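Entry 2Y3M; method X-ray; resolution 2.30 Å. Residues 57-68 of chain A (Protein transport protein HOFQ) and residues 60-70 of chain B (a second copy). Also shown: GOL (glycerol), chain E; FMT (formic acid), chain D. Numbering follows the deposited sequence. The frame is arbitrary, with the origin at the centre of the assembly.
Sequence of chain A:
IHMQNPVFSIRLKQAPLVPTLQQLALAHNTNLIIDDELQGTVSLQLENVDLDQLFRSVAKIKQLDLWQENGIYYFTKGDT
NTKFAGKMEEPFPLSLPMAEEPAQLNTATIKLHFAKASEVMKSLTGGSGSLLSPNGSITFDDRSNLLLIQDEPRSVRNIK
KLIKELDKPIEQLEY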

ATOM      1  N   SER A  57      13.232  -4.850   5.860  1.00 33.35           N
ATOM      2  CA  SER A  57      12.658  -3.513   6.028  1.00 32.34           C
ATOM      3  C   SER A  57      11.854  -3.103   4.788  1.00 31.42           C
ATOM      4  O   SER A  57      10.733  -2.621   4.903  1.00 32.15           O
ATOM      5  N   VAL A  58      12.439  -3.297   3.607  1.00 30.67           N
ATOM      6  CA  VAL A  58      11.758  -3.035   2.335  1.00 30.73           C
ATOM      7  C   VAL A  58      10.435  -3.811   2.264  1.00 32.16           C
ATOM      8  O   VAL A  58       9.389  -3.252   1.914  1.00 32.71           O
ATOM      9  N   ALA A  59      10.496  -5.094   2.611  1.00 33.15           N
ATOM     10  CA  ALA A  59       9.332  -5.968   2.578  1.00 35.46           C
ATOM     11  C   ALA A  59       8.239  -5.482   3.537  1.00 36.14           C
ATOM     12  O   ALA A  59       7.056  -5.557   3.218  1.00 37.50           O
ATOM     13  N   LYS A  60       8.643  -4.970   4.700  1.00 35.87           N
ATOM     14  CA  LYS A  60       7.690  -4.464   5.691  1.00 37.56           C
ATOM     15  C   LYS A  60       6.942  -3.221   5.214  1.00 37.34           C
ATOM     16  O   LYS A  60       5.735  -3.094   5.447  1.00 39.07           O
ATOM     17  N   ILE A  61       7.653  -2.322   4.536  1.00 35.86           N
ATOM     18  CA  ILE A  61       7.027  -1.142   3.941  1.00 36.76           C
ATOM     19  C   ILE A  61       6.064  -1.535   2.808  1.00 38.26           C
ATOM     20  O   ILE A  61       4.971  -0.978   2.691  1.00 40.11           O
ATOM     21  N   LYS A  62       6.463  -2.509   1.998  1.00 38.20           N
ATOM     22  CA  LYS A  62       5.631  -2.971   0.891  1.00 40.56           C
ATOM     23  C   LYS A  62       4.359  -3.678   1.361  1.00 42.90           C
ATOM     24  O   LYS A  62       3.296  -3.499   0.762  1.00 45.16           O
ATOM     25  N   GLN A  63       4.474  -4.472   2.424  1.00 52.63           N
ATOM     26  CA  GLN A  63       3.335  -5.184   3.007  1.00 58.64           C
ATOM     27  C   GLN A  63       2.393  -4.245   3.759  1.00 59.01           C
ATOM     28  O   GLN A  63       1.306  -4.644   4.181  1.00 62.91           O
ATOM     29  N   LEU A  64       2.816  -2.995   3.915  1.00 55.62           N
ATOM     30  CA  LEU A  64       2.091  -2.010   4.699  1.00 56.62           C
ATOM     31  C   LEU A  64       0.823  -1.560   3.987  1.00 55.12           C
ATOM     32  O   LEU A  64       0.875  -1.102   2.845  1.00 51.67           O
ATOM     33  N   ASP A  65      -0.312  -1.708   4.666  1.00 58.81           N
ATOM     34  CA  ASP A  65      -1.593  -1.259   4.133  1.00 57.94           C
ATOM     35  C   ASP A  65      -1.845   0.179   4.578  1.00 56.01           C
ATOM     36  O   ASP A  65      -2.145   0.436   5.746  1.00 58.75           O
ATOM     37  N   LEU A  66      -1.716   1.105   3.633  1.00 52.73           N
ATOM     38  CA  LEU A  66      -1.795   2.536   3.911  1.00 51.92           C
ATOM     39  C   LEU A  66      -3.208   3.109   3.823  1.00 51.68           C
ATOM     40  O   LEU A  66      -3.418   4.288   4.107  1.00 51.71           O
ATOM     41  N   TRP A  67      -4.175   2.291   3.426  1.00 52.34           N
ATOM     42  CA  TRP A  67      -5.523   2.794   3.172  1.00 51.82           C
ATOM     43  C   TRP A  67      -6.464   2.651   4.370  1.00 53.68           C
ATOM     44  O   TRP A  67      -6.780   1.538   4.799  1.00 56.62           O
ATOM     45  N   GLN A  68      -6.906   3.790   4.898  1.00 52.74           N
ATOM     46  CA  GLN A  68      -7.924   3.832   5.949  1.00 54.15           C
ATOM     47  C   GLN A  68      -9.340   3.849   5.355  1.00 52.72           C
ATOM     48  O   GLN A  68      -9.647   4.691   4.506  1.00 50.44           O
TER
ATOM     49  N   LYS B  60      -8.628  -5.265  -3.827  1.00 50.31           N
ATOM     50  CA  LYS B  60      -7.667  -5.181  -4.934  1.00 52.36           C
ATOM     51  C   LYS B  60      -6.774  -3.950  -4.821  1.00 50.85           C
ATOM     52  O   LYS B  60      -5.571  -4.030  -5.082  1.00 52.57           O
ATOM     53  N   ILE B  61      -7.364  -2.819  -4.434  1.00 48.31           N
ATOM     54  CA  ILE B  61      -6.607  -1.584  -4.202  1.00 48.15           C
ATOM     55  C   ILE B  61      -5.626  -1.744  -3.032  1.00 49.22           C
ATOM     56  O   ILE B  61      -4.492  -1.268  -3.100  1.00 50.31           O
ATOM     57  N   LYS B  62      -6.070  -2.433  -1.980  1.00 49.81           N
ATOM     58  CA  LYS B  62      -5.238  -2.727  -0.815  1.00 52.23           C
ATOM     59  C   LYS B  62      -4.063  -3.643  -1.164  1.00 55.17           C
ATOM     60  O   LYS B  62      -2.993  -3.525  -0.575  1.00 56.84           O
ATOM     61  N   GLN B  63      -4.274  -4.538  -2.129  1.00 73.06           N
ATOM     62  CA  GLN B  63      -3.251  -5.493  -2.573  1.00 75.74           C
ATOM     63  C   GLN B  63      -2.161  -4.872  -3.456  1.00 69.99           C
ATOM     64  O   GLN B  63      -1.105  -5.478  -3.647  1.00 71.88           O
ATOM     65  N   LEU B  64      -2.421  -3.682  -3.998  1.00 64.93           N
ATOM     66  CA  LEU B  64      -1.472  -3.014  -4.893  1.00 61.64           C
ATOM     67  C   LEU B  64      -0.179  -2.651  -4.182  1.00 59.43           C
ATOM     68  O   LEU B  64      -0.202  -2.036  -3.113  1.00 58.28           O
ATOM     69  N   ASP B  65       0.947  -3.034  -4.778  1.00 60.25           N
ATOM     70  CA  ASP B  65       2.247  -2.601  -4.281  1.00 58.13           C
ATOM     71  C   ASP B  65       2.500  -1.155  -4.711  1.00 53.84           C
ATOM     72  O   ASP B  65       2.596  -0.856  -5.901  1.00 54.07           O
ATOM     73  N   LEU B  66       2.610  -0.272  -3.721  1.00 52.02           N
ATOM     74  CA  LEU B  66       2.734   1.166  -3.949  1.00 50.05           C
ATOM     75  C   LEU B  66       4.173   1.644  -4.202  1.00 48.42           C
ATOM     76  O   LEU B  66       4.389   2.807  -4.551  1.00 48.23           O
ATOM     77  N   TRP B  67       5.148   0.752  -4.048  1.00 48.65           N
ATOM     78  CA  TRP B  67       6.551   1.163  -4.068  1.00 47.05           C
ATOM     79  C   TRP B  67       7.377   0.507  -5.162  1.00 49.11           C
ATOM     80  O   TRP B  67       7.319  -0.708  -5.362  1.00 52.37           O
ATOM     81  N   GLN B  68       8.143   1.326  -5.872  1.00 49.06           N
ATOM     82  CA  GLN B  68       9.142   0.817  -6.800  1.00 52.32           C
ATOM     83  C   GLN B  68      10.537   1.057  -6.244  1.00 50.26           C
ATOM     84  O   GLN B  68      10.821   2.098  -5.643  1.00 47.18           O
ATOM     85  N   GLU B  69      11.399   0.067  -6.423  1.00 52.99           N
ATOM     86  CA  GLU B  69      12.741   0.123  -5.871  1.00 51.98           C
ATOM     87  C   GLU B  69      13.796   0.250  -6.960  1.00 55.56           C
ATOM     88  O   GLU B  69      13.756  -0.453  -7.974  1.00 61.42           O
ATOM     89  N   ASN B  70      14.720   1.178  -6.742  1.00 56.13           N
ATOM     90  CA  ASN B  70      15.887   1.339  -7.590  1.00 55.56           C
ATOM     91  C   ASN B  70      16.992   0.415  -7.078  1.00 50.12           C
ATOM     92  O   ASN B  70      16.797  -0.287  -6.085  1.00 47.67           O
TER

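Two copies of HOFQ meet here through matching segments, each a helix end, a short turn and the start of a strand, so that the helix of chain A runs nearly antiparallel (158°) to the strand of chain B and 692 Å² is buried. Ser A57 and Lys A60 take no part in the contact; instead their side chains hold a formic acid, Ser A57 OG donating to FMT O2 (2.5 Å) and Lys A60 NZ to FMT O1 (3.0 Å). The CA-to-CB bond of Val A58 (t) points sideways, and its CG1 lies 4.2 Å from Glu B69 OE2, while Ala A59 points away. Ile A61 (m, t) points toward chain B and lays its CG2 over one face of the Trp B67 ring, 3.9 Å from the centroid of the five-membered ring and only 19° off its normal, a CH-pi contact. Lys A62 starts sideways, but its extended chain (m, t, t, t) carries the ammonium across to Glu B69: Lys A62 NZ to Glu B69 OE2 is a very short 2.4 Å, a salt bridge with a hydrogen bond in it. On the way, Lys A62 CD passes 3.5 Å from Asp B65 OD2. Gln A63 points away, and Leu A64 (t, p) contributes its backbone: Leu A64 O accepts from glycerol O1 (2.9 Å), whose O3 donates to Gln B63 O (2.8 Å), so the glycerol links the two backbones. Water 1 donates to Ile A61 O (2.7 Å) and Leu A64 O (2.6 Å) and accepts from Trp B67 NE1 (3.1 Å), tying the indole to the backbone of chain A. Asp A65 (t) works in two directions: OD1 accepts from its own chain's Trp A67 N (3.2 Å), and OD2 forms a salt bridge with Lys B62 NZ (2.9 Å). Lys B62 NZ also makes a weak hydrogen bond to Trp A67 O (3.2 Å). Leu A66 (m, t) points in and meets its counterpart, CD1 of Leu A66 to CD1 of Leu B66 at 3.4 Å, a tight apolar contact; Leu A66 CD1 also lies 4.2 Å from Trp B67 CZ2. Trp A67 (chi1 m, chi2 100°) points toward chain B and repeats the indole packing: Ile B61 CG2 sits over one face, 4.2 Å from the five-membered ring centroid, and Leu B66 CD2 lies 4.3 Å from Trp A67 CZ2. Water 2 accepts from Trp A67 NE1 (3.3 Å), lying 3.0 Å from Ile B61 O and 2.6 Å from Leu B64 O.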

ATOM      1  CB  SER A  57      13.758  -2.484   6.310  1.00 31.66           C
ATOM      2  OG  SER A  57      14.293  -2.635   7.615  1.00 32.92           O
ATOM      3  CB  VAL A  58      12.664  -3.394   1.117  1.00 30.94           C
ATOM      4  CG1 VAL A  58      11.892  -3.301  -0.204  1.00 31.72           C
ATOM      5  CG2 VAL A  58      13.890  -2.498   1.082  1.00 29.72           C
ATOM      6  CB  ALA A  59       9.741  -7.413   2.899  1.00 37.23           C
ATOM      7  CB  LYS A  60       8.376  -4.218   7.037  1.00 38.05           C
ATOM      8  CG  LYS A  60       8.538  -5.489   7.845  1.00 40.82           C
ATOM      9  CD  LYS A  60       9.442  -5.294   9.038  1.00 42.63           C
ATOM     10  CE  LYS A  60       9.436  -6.533   9.910  1.00 46.38           C
ATOM     11  NZ  LYS A  60      10.433  -6.408  11.000  1.00 48.80           N
ATOM     12  CB  ILE A  61       8.083  -0.115   3.466  1.00 35.62           C
ATOM     13  CG1 ILE A  61       8.824   0.461   4.682  1.00 35.78           C
ATOM     14  CG2 ILE A  61       7.431   1.005   2.652  1.00 36.55           C
ATOM     15  CD1 ILE A  61      10.128   1.142   4.358  1.00 33.99           C
ATOM     16  CB  LYS A  62       6.430  -3.882  -0.040  1.00 40.70           C
ATOM     17  CG  LYS A  62       7.479  -3.157  -0.846  1.00 40.00           C
ATOM     18  CD  LYS A  62       8.120  -4.100  -1.835  1.00 42.22           C
ATOM     19  CE  LYS A  62       8.954  -3.341  -2.835  1.00 43.45           C
ATOM     20  NZ  LYS A  62       9.573  -4.265  -3.825  1.00 46.85           N
ATOM     21  CB  GLN A  63       3.818  -6.288   3.949  1.00 64.75           C
ATOM     22  CG  GLN A  63       4.365  -7.526   3.255  1.00 67.22           C
ATOM     23  CD  GLN A  63       5.184  -8.410   4.191  1.00 73.30           C
ATOM     24  OE1 GLN A  63       4.756  -8.730   5.302  1.00 80.01           O
ATOM     25  NE2 GLN A  63       6.369  -8.810   3.739  1.00 71.34           N
ATOM     26  CB  LEU A  64       3.001  -0.813   4.987  1.00 54.24           C
ATOM     27  CG  LEU A  64       2.555   0.357   5.864  1.00 55.14           C
ATOM     28  CD1 LEU A  64       2.223  -0.087   7.282  1.00 60.27           C
ATOM     29  CD2 LEU A  64       3.654   1.407   5.863  1.00 53.32           C
ATOM     30  CB  ASP A  65      -2.729  -2.190   4.577  1.00 62.57           C
ATOM     31  CG  ASP A  65      -4.066  -1.857   3.914  1.00 61.84           C
ATOM     32  OD1 ASP A  65      -4.134  -0.911   3.098  1.00 57.96           O
ATOM     33  OD2 ASP A  65      -5.062  -2.553   4.215  1.00 66.39           O
ATOM     34  CB  LEU A  66      -0.889   3.311   2.947  1.00 49.54           C
ATOM     35  CG  LEU A  66       0.628   3.189   3.088  1.00 50.20           C
ATOM     36  CD1 LEU A  66       1.304   3.729   1.844  1.00 48.03           C
ATOM     37  CD2 LEU A  66       1.139   3.906   4.343  1.00 52.92           C
ATOM     38  CB  TRP A  67      -6.126   2.122   1.929  1.00 52.29           C
ATOM     39  CG  TRP A  67      -5.293   2.291   0.684  1.00 51.10           C
ATOM     40  CD1 TRP A  67      -4.431   1.380   0.147  1.00 51.77           C
ATOM     41  CD2 TRP A  67      -5.241   3.443  -0.169  1.00 50.05           C
ATOM     42  NE1 TRP A  67      -3.845   1.889  -0.987  1.00 51.16           N
ATOM     43  CE2 TRP A  67      -4.322   3.155  -1.203  1.00 50.70           C
ATOM     44  CE3 TRP A  67      -5.878   4.692  -0.156  1.00 48.93           C
ATOM     45  CZ2 TRP A  67      -4.027   4.070  -2.222  1.00 50.82           C
ATOM     46  CZ3 TRP A  67      -5.588   5.598  -1.163  1.00 49.81           C
ATOM     47  CH2 TRP A  67      -4.668   5.284  -2.184  1.00 51.08           C
ATOM     48  CB  GLN A  68      -7.713   5.060   6.836  1.00 54.53           C
ATOM     49  CG  GLN A  68      -6.367   5.089   7.557  1.00 57.97           C
ATOM     50  CD  GLN A  68      -6.020   6.457   8.127  1.00 59.76           C
ATOM     51  OE1 GLN A  68      -6.602   7.476   7.744  1.00 58.40           O
ATOM     52  NE2 GLN A  68      -5.059   6.484   9.041  1.00 63.64           N
TER
ATOM     53  CB  LYS B  60      -8.366  -5.204  -6.301  1.00 53.46           C
ATOM     54  CG  LYS B  60      -9.119  -6.490  -6.613  1.00 57.43           C
ATOM     55  CD  LYS B  60      -8.202  -7.639  -7.010  1.00 63.86           C
ATOM     56  CE  LYS B  60      -8.877  -8.989  -6.777  1.00 68.60           C
ATOM     57  NZ  LYS B  60     -10.236  -9.089  -7.395  1.00 69.89           N
ATOM     58  CB  ILE B  61      -7.546  -0.369  -3.990  1.00 46.14           C
ATOM     59  CG1 ILE B  61      -8.277  -0.045  -5.294  1.00 46.58           C
ATOM     60  CG2 ILE B  61      -6.765   0.858  -3.511  1.00 46.65           C
ATOM     61  CD1 ILE B  61      -9.483   0.847  -5.129  1.00 44.76           C
ATOM     62  CB  LYS B  62      -6.076  -3.342   0.312  1.00 52.95           C
ATOM     63  CG  LYS B  62      -6.908  -2.334   1.095  1.00 52.05           C
ATOM     64  CD  LYS B  62      -7.761  -3.023   2.160  1.00 54.48           C
ATOM     65  CE  LYS B  62      -8.544  -2.022   3.009  1.00 53.94           C
ATOM     66  NZ  LYS B  62      -7.729  -1.429   4.108  1.00 57.87           N
ATOM     67  CB  GLN B  63      -3.900  -6.666  -3.316  1.00 81.42           C
ATOM     68  CG  GLN B  63      -4.589  -7.683  -2.415  1.00 91.11           C
ATOM     69  CD  GLN B  63      -5.615  -8.536  -3.153  1.00 96.42           C
ATOM     70  OE1 GLN B  63      -6.754  -8.682  -2.704  1.00100.25           O
ATOM     71  NE2 GLN B  63      -5.217  -9.099  -4.290  1.00 97.42           N
ATOM     72  CB  LEU B  64      -2.075  -1.740  -5.496  1.00 58.82           C
ATOM     73  CG  LEU B  64      -3.234  -1.828  -6.492  1.00 62.26           C
ATOM     74  CD1 LEU B  64      -3.717  -0.424  -6.848  1.00 61.32           C
ATOM     75  CD2 LEU B  64      -2.857  -2.608  -7.749  1.00 66.39           C
ATOM     76  CB  ASP B  65       3.372  -3.524  -4.759  1.00 61.16           C
ATOM     77  CG  ASP B  65       4.602  -3.462  -3.857  1.00 60.71           C
ATOM     78  OD1 ASP B  65       5.103  -2.347  -3.584  1.00 55.61           O
ATOM     79  OD2 ASP B  65       5.069  -4.536  -3.417  1.00 66.71           O
ATOM     80  CB  LEU B  66       2.118   1.941  -2.771  1.00 50.40           C
ATOM     81  CG  LEU B  66       0.625   1.756  -2.446  1.00 53.52           C
ATOM     82  CD1 LEU B  66       0.287   2.421  -1.127  1.00 55.78           C
ATOM     83  CD2 LEU B  66      -0.304   2.274  -3.555  1.00 53.49           C
ATOM     84  CB  TRP B  67       7.189   0.902  -2.705  1.00 46.86           C
ATOM     85  CG  TRP B  67       6.398   1.489  -1.585  1.00 47.37           C
ATOM     86  CD1 TRP B  67       5.431   0.867  -0.852  1.00 50.22           C
ATOM     87  CD2 TRP B  67       6.484   2.828  -1.086  1.00 46.31           C
ATOM     88  NE1 TRP B  67       4.916   1.729   0.082  1.00 51.75           N
ATOM     89  CE2 TRP B  67       5.544   2.941  -0.037  1.00 49.43           C
ATOM     90  CE3 TRP B  67       7.272   3.941  -1.417  1.00 44.50           C
ATOM     91  CZ2 TRP B  67       5.366   4.126   0.688  1.00 51.16           C
ATOM     92  CZ3 TRP B  67       7.100   5.118  -0.693  1.00 46.32           C
ATOM     93  CH2 TRP B  67       6.147   5.200   0.347  1.00 49.78           C
ATOM     94  CB  GLN B  68       8.977   1.406  -8.207  1.00 57.02           C
ATOM     95  CG  GLN B  68       8.803   2.919  -8.277  1.00 57.33           C
ATOM     96  CD  GLN B  68       8.104   3.365  -9.559  1.00 64.95           C
ATOM     97  OE1 GLN B  68       7.243   2.660 -10.094  1.00 67.49           O
ATOM     98  NE2 GLN B  68       8.471   4.544 -10.052  1.00 69.42           N
ATOM     99  CB  GLU B  69      13.020  -1.082  -4.960  1.00 53.81           C
ATOM    100  CG  GLU B  69      12.303  -2.377  -5.341  1.00 59.90           C
ATOM    101  CD  GLU B  69      12.766  -3.579  -4.527  1.00 65.82           C
ATOM    102  OE1 GLU B  69      13.962  -3.650  -4.171  1.00 66.56           O
ATOM    103  OE2 GLU B  69      11.931  -4.467  -4.256  1.00 70.48           O
ATOM    104  CB  ASN B  70      16.326   2.807  -7.595  1.00 60.11           C
ATOM    105  CG  ASN B  70      15.267   3.733  -8.193  1.00 68.27           C
ATOM    106  OD1 ASN B  70      14.868   4.723  -7.574  1.00 73.35           O
ATOM    107  ND2 ASN B  70      14.799   3.404  -9.397  1.00 70.40           N
TER
HETATM  108  C1  GOL E1192      -0.448  -4.118   1.105  1.00 81.61           C
HETATM  109  O1  GOL E1192      -0.357  -2.738   0.816  1.00 81.29           O
HETATM  110  C2  GOL E1192       0.621  -4.903   0.346  1.00 81.73           C
HETATM  111  O2  GOL E1192       0.392  -6.287   0.483  1.00 81.57           O
HETATM  112  C3  GOL E1192       0.659  -4.496  -1.125  1.00 81.97           C
HETATM  113  O3  GOL E1192       1.079  -5.572  -1.938  1.00 82.14           O
HETATM  114  C   FMT D1193      13.623  -5.146   9.331  1.00 32.35           C
HETATM  115  O1  FMT D1193      13.104  -6.178   9.762  1.00 32.72           O
HETATM  116  O2  FMT D1193      13.053  -4.055   9.262  1.00 31.74           O
HETATM  117  O   HOH W   1       2.768   0.019   1.455  1.00 26.30           O
HETATM  118  O   HOH W   2      -1.844  -0.571  -1.805  1.00 16.66           O